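Local coordinates for heme-binding protein A / AI-2 binding protein A (Helicobacter pylori SS1, PDB 6OFQ) that serves as the periplasmic substrate-binding protein of an ABC transporter, capturing peptides such as STSA, probably for delivery to the membrane permease, at residues I61-T64 / L65-K69; L312-N315 / H316-V320. All blocks are in the same frame, centred on the assembly; numbering follows the deposited sequence.

Contact 1. Residues I61-T64 / L65-K69; sequences IYDT and LVQFK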
ATOM      1  N   ILE A  61      14.111  -1.503   6.411  1.00  4.87           N
ATOM      2  CA  ILE A  61      15.381  -2.095   5.958  1.00  4.84           C
ATOM      3  C   ILE A  61      15.963  -1.256   4.832  1.00  4.83           C
ATOM      4  O   ILE A  61      17.209  -1.083   4.719  1.00  4.82           O
ATOM      5  CB  ILE A  61      15.119  -3.550   5.519  1.00  4.80           C
ATOM      6  CG1 ILE A  61      14.824  -4.396   6.774  1.00  4.83           C
ATOM      7  CG2 ILE A  61      16.271  -4.089   4.680  1.00  5.45           C
ATOM      8  CD1 ILE A  61      14.264  -5.772   6.433  1.00  5.20           C
ATOM      9  N   TYR A  62      15.112  -0.792   3.914  1.00  4.95           N
ATOM     10  CA  TYR A  62      15.582  -0.144   2.689  1.00  4.70           C
ATOM     11  C   TYR A  62      15.301   1.361   2.721  1.00  5.17           C
ATOM     12  O   TYR A  62      14.320   1.794   3.313  1.00  6.33           O
ATOM     13  CB  TYR A  62      14.894  -0.651   1.428  1.00  4.89           C
ATOM     14  CG  TYR A  62      15.098  -2.128   1.145  1.00  5.56           C
ATOM     15  CD1 TYR A  62      16.249  -2.582   0.535  1.00  5.37           C
ATOM     16  CD2 TYR A  62      14.164  -3.070   1.515  1.00  5.61           C
ATOM     17  CE1 TYR A  62      16.447  -3.916   0.213  1.00  5.71           C
ATOM     18  CE2 TYR A  62      14.346  -4.395   1.172  1.00  5.69           C
ATOM     19  CZ  TYR A  62      15.478  -4.812   0.505  1.00  5.21           C
ATOM     20  OH  TYR A  62      15.592  -6.144   0.146  1.00  6.50           O
ATOM     21  N   ASP A  63      16.159   2.127   2.044  1.00  4.88           N
ATOM     22  CA  ASP A  63      15.880   3.491   1.652  1.00  5.10           C
ATOM     23  C   ASP A  63      15.633   3.647   0.187  1.00  4.93           C
ATOM     24  O   ASP A  63      15.940   2.790  -0.647  1.00  5.11           O
ATOM     25  CB  ASP A  63      17.039   4.393   2.023  1.00  5.00           C
ATOM     26  CG  ASP A  63      17.237   4.443   3.522  1.00  5.07           C
ATOM     27  OD1 ASP A  63      16.263   4.742   4.263  1.00  5.77           O
ATOM     28  OD2 ASP A  63      18.362   4.189   4.008  1.00  5.99           O
ATOM     29  N   THR A  64      15.067   4.824  -0.088  1.00  4.37           N
ATOM     30  CA  THR A  64      14.742   5.290  -1.427  1.00  4.78           C
ATOM     31  C   THR A  64      15.571   6.560  -1.744  1.00  4.91           C
ATOM     32  O   THR A  64      16.266   7.084  -0.876  1.00  4.57           O
ATOM     33  CB  THR A  64      13.222   5.543  -1.568  1.00  4.93           C
ATOM     34  OG1 THR A  64      12.713   6.097  -0.355  1.00  5.12           O
ATOM     35  CG2 THR A  64      12.449   4.232  -1.860  1.00  4.98           C
ATOM     36  N   LEU A  65      15.429   7.081  -2.968  1.00  4.92           N
ATOM     37  CA  LEU A  65      16.163   8.321  -3.326  1.00  4.88           C
ATOM     38  C   LEU A  65      15.708   9.552  -2.528  1.00  4.70           C
ATOM     39  O   LEU A  65      16.501  10.382  -2.055  1.00  4.40           O
ATOM     40  CB  LEU A  65      16.048   8.587  -4.811  1.00  5.47           C
ATOM     41  CG  LEU A  65      16.810   7.612  -5.720  1.00  6.33           C
ATOM     42  CD1 LEU A  65      16.451   7.971  -7.154  1.00  6.66           C
ATOM     43  CD2 LEU A  65      18.325   7.818  -5.568  1.00  8.57           C
ATOM     44  N   VAL A  66      14.391   9.645  -2.370  1.00  4.11           N
ATOM     45  CA  VAL A  66      13.722  10.616  -1.527  1.00  3.84           C
ATOM     46  C   VAL A  66      12.825   9.896  -0.552  1.00  3.93           C
ATOM     47  O   VAL A  66      12.517   8.723  -0.818  1.00  3.91           O
ATOM     48  CB  VAL A  66      12.912  11.653  -2.362  1.00  3.80           C
ATOM     49  CG1 VAL A  66      13.844  12.288  -3.416  1.00  4.61           C
ATOM     50  CG2 VAL A  66      11.680  11.030  -3.023  1.00  4.15           C
ATOM     51  N   GLN A  67      12.433  10.482   0.561  1.00  3.79           N
ATOM     52  CA  GLN A  67      11.588   9.804   1.503  1.00  3.56           C
ATOM     53  C   GLN A  67      10.513  10.713   2.031  1.00  3.72           C
ATOM     54  O   GLN A  67      10.596  11.943   1.808  1.00  3.93           O
ATOM     55  CB  GLN A  67      12.359   9.199   2.665  1.00  3.72           C
ATOM     56  CG  GLN A  67      13.042  10.229   3.544  1.00  4.17           C
ATOM     57  CD  GLN A  67      14.008   9.620   4.540  1.00  4.79           C
ATOM     58  OE1 GLN A  67      14.657   8.611   4.302  1.00  5.48           O
ATOM     59  NE2 GLN A  67      14.201  10.307   5.650  1.00  5.23           N
ATOM     60  N   PHE A  68       9.581  10.208   2.831  1.00  3.73           N
ATOM     61  CA  PHE A  68       8.504  11.050   3.407  1.00  4.38           C
ATOM     62  C   PHE A  68       8.845  11.336   4.849  1.00  4.95           C
ATOM     63  O   PHE A  68       9.108  10.426   5.660  1.00  5.18           O
ATOM     64  CB  PHE A  68       7.160  10.349   3.214  1.00  4.81           C
ATOM     65  CG  PHE A  68       6.856  10.235   1.759  1.00  5.55           C
ATOM     66  CD1 PHE A  68       6.380  11.349   1.064  1.00  5.57           C
ATOM     67  CD2 PHE A  68       7.022   9.051   1.111  1.00  5.87           C
ATOM     68  CE1 PHE A  68       6.172  11.247  -0.306  1.00  6.91           C
ATOM     69  CE2 PHE A  68       6.817   8.957  -0.252  1.00  6.11           C
ATOM     70  CZ  PHE A  68       6.462  10.068  -0.971  1.00  6.31           C
ATOM     71  N   LYS A  69       8.857  12.599   5.227  1.00  4.84           N
ATOM     72  CA  LYS A  69       9.191  12.937   6.603  1.00  5.65           C
ATOM     73  C   LYS A  69       8.185  12.255   7.564  1.00  4.79           C
ATOM     74  O   LYS A  69       6.983  12.281   7.344  1.00  4.46           O
ATOM     75  CB  LYS A  69       9.081  14.459   6.746  1.00  6.73           C
ATOM     76  CG  LYS A  69       9.201  14.929   8.186  1.00  8.63           C
ATOM     77  CD  LYS A  69       9.318  16.434   8.257  1.00 11.47           C
ATOM     78  CE  LYS A  69       9.269  16.875   9.700  1.00 15.86           C
ATOM     79  NZ  LYS A  69       9.258  18.369   9.699  1.00 19.39           N
TER
HETATM   80  O   HOH W   1      14.489   6.297   2.635  1.00  5.63           O
HETATM   81  O   HOH W   2      15.613   6.734   6.024  1.00  7.11           O
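D63 and Q67 lie side by side and point the same way, one from each limb of a tight bend, yet they meet through water and not directly. The carboxylate and amide planes are turned 44° apart, and D63 OD1 stays 4.2 Å from Q67 OE1. Two acceptor oxygens set side by side like this need proton donors between them, and two waters supply these. The first donates to both oxygens, 2.9 Å to D63 OD1, and accepts from the backbone N of T64; the second donates again to both, at 2.7 Å from Q67 OE1. Each of the two oxygens therefore receives two water protons, and the pair of waters fixes the spacing of the side chains.

Deeper in the bend, the T64 hydroxyl reaches across to the next limb. Its first torsion (chi1 38°) sets OG1 between the backbone N and the carbonyl carbon, from where it donates to V66 O at 2.7 Å. The donor sits 28° out of the plane of that carbonyl. T64 CB follows it in, 3.3 Å from the same V66 O. The side chain of L65, at the turn itself, packs on L96 of strand 91-96.

The bend carries the chain from helix 52-61 into strand 66-68, an outermost strand of a five-stranded antiparallel sheet, whose neighbour 75-85 supplies E76 as partner of Q67 NE2. D63 OD2 in turn accepts from T211 and W234. With its other oxygen taken by the two waters, the D63 carboxylate is gripped at both ends, an environment rich in donors that would be expected to favour its ionised form in this buried place.

Contact 2. Residues L312-N315 / H316-V320; sequences LAIN and HAINV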
ATOM      1  N   LEU A 312     -24.897  -0.946 -10.773  1.00  6.58           N
ATOM      2  CA  LEU A 312     -25.679   0.044 -10.087  1.00  7.08           C
ATOM      3  C   LEU A 312     -26.667  -0.593  -9.119  1.00  6.65           C
ATOM      4  O   LEU A 312     -26.837  -0.107  -8.016  1.00  7.35           O
ATOM      5  CB  LEU A 312     -26.365   0.985 -11.081  1.00  7.79           C
ATOM      6  CG  LEU A 312     -25.435   1.904 -11.854  1.00  9.38           C
ATOM      7  CD1 LEU A 312     -26.165   2.511 -13.027  1.00 10.66           C
ATOM      8  CD2 LEU A 312     -24.928   3.027 -10.972  1.00 10.15           C
ATOM      9  N   ALA A 313     -27.294  -1.690  -9.528  1.00  6.43           N
ATOM     10  CA  ALA A 313     -28.241  -2.337  -8.620  1.00  7.01           C
ATOM     11  C   ALA A 313     -27.572  -2.752  -7.320  1.00  7.72           C
ATOM     12  O   ALA A 313     -28.064  -2.504  -6.222  1.00  8.12           O
ATOM     13  CB  ALA A 313     -28.802  -3.538  -9.358  1.00  7.18           C
ATOM     14  N   ILE A 314     -26.399  -3.341  -7.476  1.00  7.11           N
ATOM     15  CA  ILE A 314     -25.587  -3.808  -6.328  1.00  6.66           C
ATOM     16  C   ILE A 314     -25.209  -2.604  -5.465  1.00  7.76           C
ATOM     17  O   ILE A 314     -25.372  -2.677  -4.234  1.00  8.79           O
ATOM     18  CB  ILE A 314     -24.340  -4.563  -6.805  1.00  6.99           C
ATOM     19  CG1 ILE A 314     -24.737  -5.923  -7.419  1.00  7.37           C
ATOM     20  CG2 ILE A 314     -23.328  -4.786  -5.671  1.00  7.92           C
ATOM     21  CD1 ILE A 314     -23.650  -6.704  -8.120  1.00  7.36           C
ATOM     22  N   ASN A 315     -24.826  -1.472  -6.075  1.00  7.49           N
ATOM     23  CA  ASN A 315     -24.543  -0.237  -5.343  1.00  8.80           C
ATOM     24  C   ASN A 315     -25.720   0.248  -4.521  1.00  9.79           C
ATOM     25  O   ASN A 315     -25.533   0.661  -3.381  1.00 11.41           O
ATOM     26  CB  ASN A 315     -24.031   0.871  -6.261  1.00  8.65           C
ATOM     27  CG  ASN A 315     -22.509   0.820  -6.534  1.00  9.31           C
ATOM     28  OD1 ASN A 315     -21.737   1.689  -6.051  1.00 11.18           O
ATOM     29  ND2 ASN A 315     -22.072  -0.017  -7.437  1.00  7.65           N
ATOM     30  N   HIS A 316     -26.933   0.166  -5.063  1.00  8.12           N
ATOM     31  CA  HIS A 316     -28.126   0.637  -4.365  1.00  7.75           C
ATOM     32  C   HIS A 316     -28.636  -0.366  -3.344  1.00  8.39           C
ATOM     33  O   HIS A 316     -29.563  -0.051  -2.590  1.00  8.37           O
ATOM     34  CB  HIS A 316     -29.253   0.956  -5.362  1.00  8.01           C
ATOM     35  CG  HIS A 316     -29.048   2.175  -6.204  1.00  8.37           C
ATOM     36  ND1 HIS A 316     -29.021   3.444  -5.691  1.00  9.43           N
ATOM     37  CD2 HIS A 316     -28.744   2.298  -7.516  1.00  9.47           C
ATOM     38  CE1 HIS A 316     -28.763   4.315  -6.656  1.00 11.06           C
ATOM     39  NE2 HIS A 316     -28.571   3.637  -7.775  1.00  9.85           N
ATOM     40  N   ALA A 317     -28.135  -1.595  -3.344  1.00  8.98           N
ATOM     41  CA  ALA A 317     -28.629  -2.669  -2.472  1.00  9.30           C
ATOM     42  C   ALA A 317     -27.811  -2.858  -1.204  1.00  8.99           C
ATOM     43  O   ALA A 317     -28.239  -3.562  -0.297  1.00  9.88           O
ATOM     44  CB  ALA A 317     -28.720  -3.996  -3.196  1.00  9.61           C
ATOM     45  N   ILE A 318     -26.716  -2.126  -1.057  1.00  8.06           N
ATOM     46  CA  ILE A 318     -25.865  -2.243   0.134  1.00  8.99           C
ATOM     47  C   ILE A 318     -25.940  -0.974   0.941  1.00  9.01           C
ATOM     48  O   ILE A 318     -25.634   0.126   0.474  1.00  8.91           O
ATOM     49  CB  ILE A 318     -24.404  -2.517  -0.261  1.00  8.80           C
ATOM     50  CG1 ILE A 318     -24.307  -3.892  -0.905  1.00  7.50           C
ATOM     51  CG2 ILE A 318     -23.436  -2.448   0.922  1.00  8.28           C
ATOM     52  CD1 ILE A 318     -23.121  -4.126  -1.792  1.00  7.61           C
ATOM     53  N   ASN A 319     -26.508  -1.091   2.147  1.00  8.18           N
ATOM     54  CA  ASN A 319     -26.628   0.074   3.000  1.00  9.33           C
ATOM     55  C   ASN A 319     -25.361   0.449   3.730  1.00  9.15           C
ATOM     56  O   ASN A 319     -24.956  -0.189   4.699  1.00  8.37           O
ATOM     57  CB  ASN A 319     -27.786  -0.141   3.984  1.00  9.43           C
ATOM     58  CG  ASN A 319     -27.984   1.029   4.912  1.00 11.02           C
ATOM     59  OD1 ASN A 319     -27.194   1.952   5.038  1.00 11.51           O
ATOM     60  ND2 ASN A 319     -29.172   1.028   5.549  1.00 14.66           N
ATOM     61  N   VAL A 320     -24.583   1.339   3.136  1.00  9.46           N
ATOM     62  CA  VAL A 320     -23.237   1.615   3.646  1.00 10.16           C
ATOM     63  C   VAL A 320     -23.266   2.261   5.024  1.00  9.91           C
ATOM     64  O   VAL A 320     -22.382   1.991   5.843  1.00  9.67           O
ATOM     65  CB  VAL A 320     -22.369   2.419   2.622  1.00 11.21           C
ATOM     66  CG1 VAL A 320     -21.080   2.892   3.276  1.00 12.54           C
ATOM     67  CG2 VAL A 320     -22.105   1.564   1.399  1.00 13.92           C
TER
HETATM   68  O   HOH W   3     -23.603   0.679  -1.474  1.00 13.09           O
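L312 O and N315 C approach the imidazole of H316 obliquely at the C-terminal end of helix 308-317, and L312 O is the nearer: CD2 of H316 stands 3.1 Å from that oxygen and CG 3.7 Å. The carbonyl carbon of N315 comes closest to CB of the histidine. Outside the segment, the ring of Y353 meets the imidazole with planes at about 70°, K359 and L363 of helix 357-366 touch the histidine, and ND1 is hydrogen-bonded to E354 O. With CG beside its own backbone N (chi1 -71°), the ring is laid back along the helix toward L312.

Two backbone bonds of different span tie this helix end together. H316 N donates to L312 O, four residues back, at 3.0 Å and nearly in line with the carbonyl bond. One residue on, A317 N donates to I314 O, three residues back; here the donor stands above the carbonyl, 68° out of its plane. A317 CB lies 3.4 Å from A313 O.

On another side of the helix, I314 and I318 run side by side and point the same way, touching through CG2 of I314 and CD1 of I318 at 3.9 Å. Both also pack on V498 of strand 497-510, while I314 meets L395 and I318 meets I391 of helix 386-396, so the pair joins the helix end to a strand and a second helix. Beyond it the chain turns through N319, the N-cap of helix 320-328, whose OD1 accepts a hydrogen bond from the backbone N of D322. In the break between the helices, a water lies within hydrogen-bonding distance of two carbonyls, 2.7 Å from N315 O and 2.9 Å from I318 O.

Overall arrangement
Contacts 1 and 2 illustrate two ways in which a chain leaves a helix: one at a bend into an edge strand, the other at a break before a further helix. They are separate sites. Their centres lie 41 Å apart and their nearest atoms about 29 Å, on opposite sides of the centre of the chain, with the centre of contact 1 about 15 Å and that of contact 2 about 27 Å from it. In sequence they follow in series. Proteins of this class bind ligand in a cleft between lobes; the two segments are packing within the fold, contact 1 at the five-stranded antiparallel sheet and contact 2 against strand 497-510.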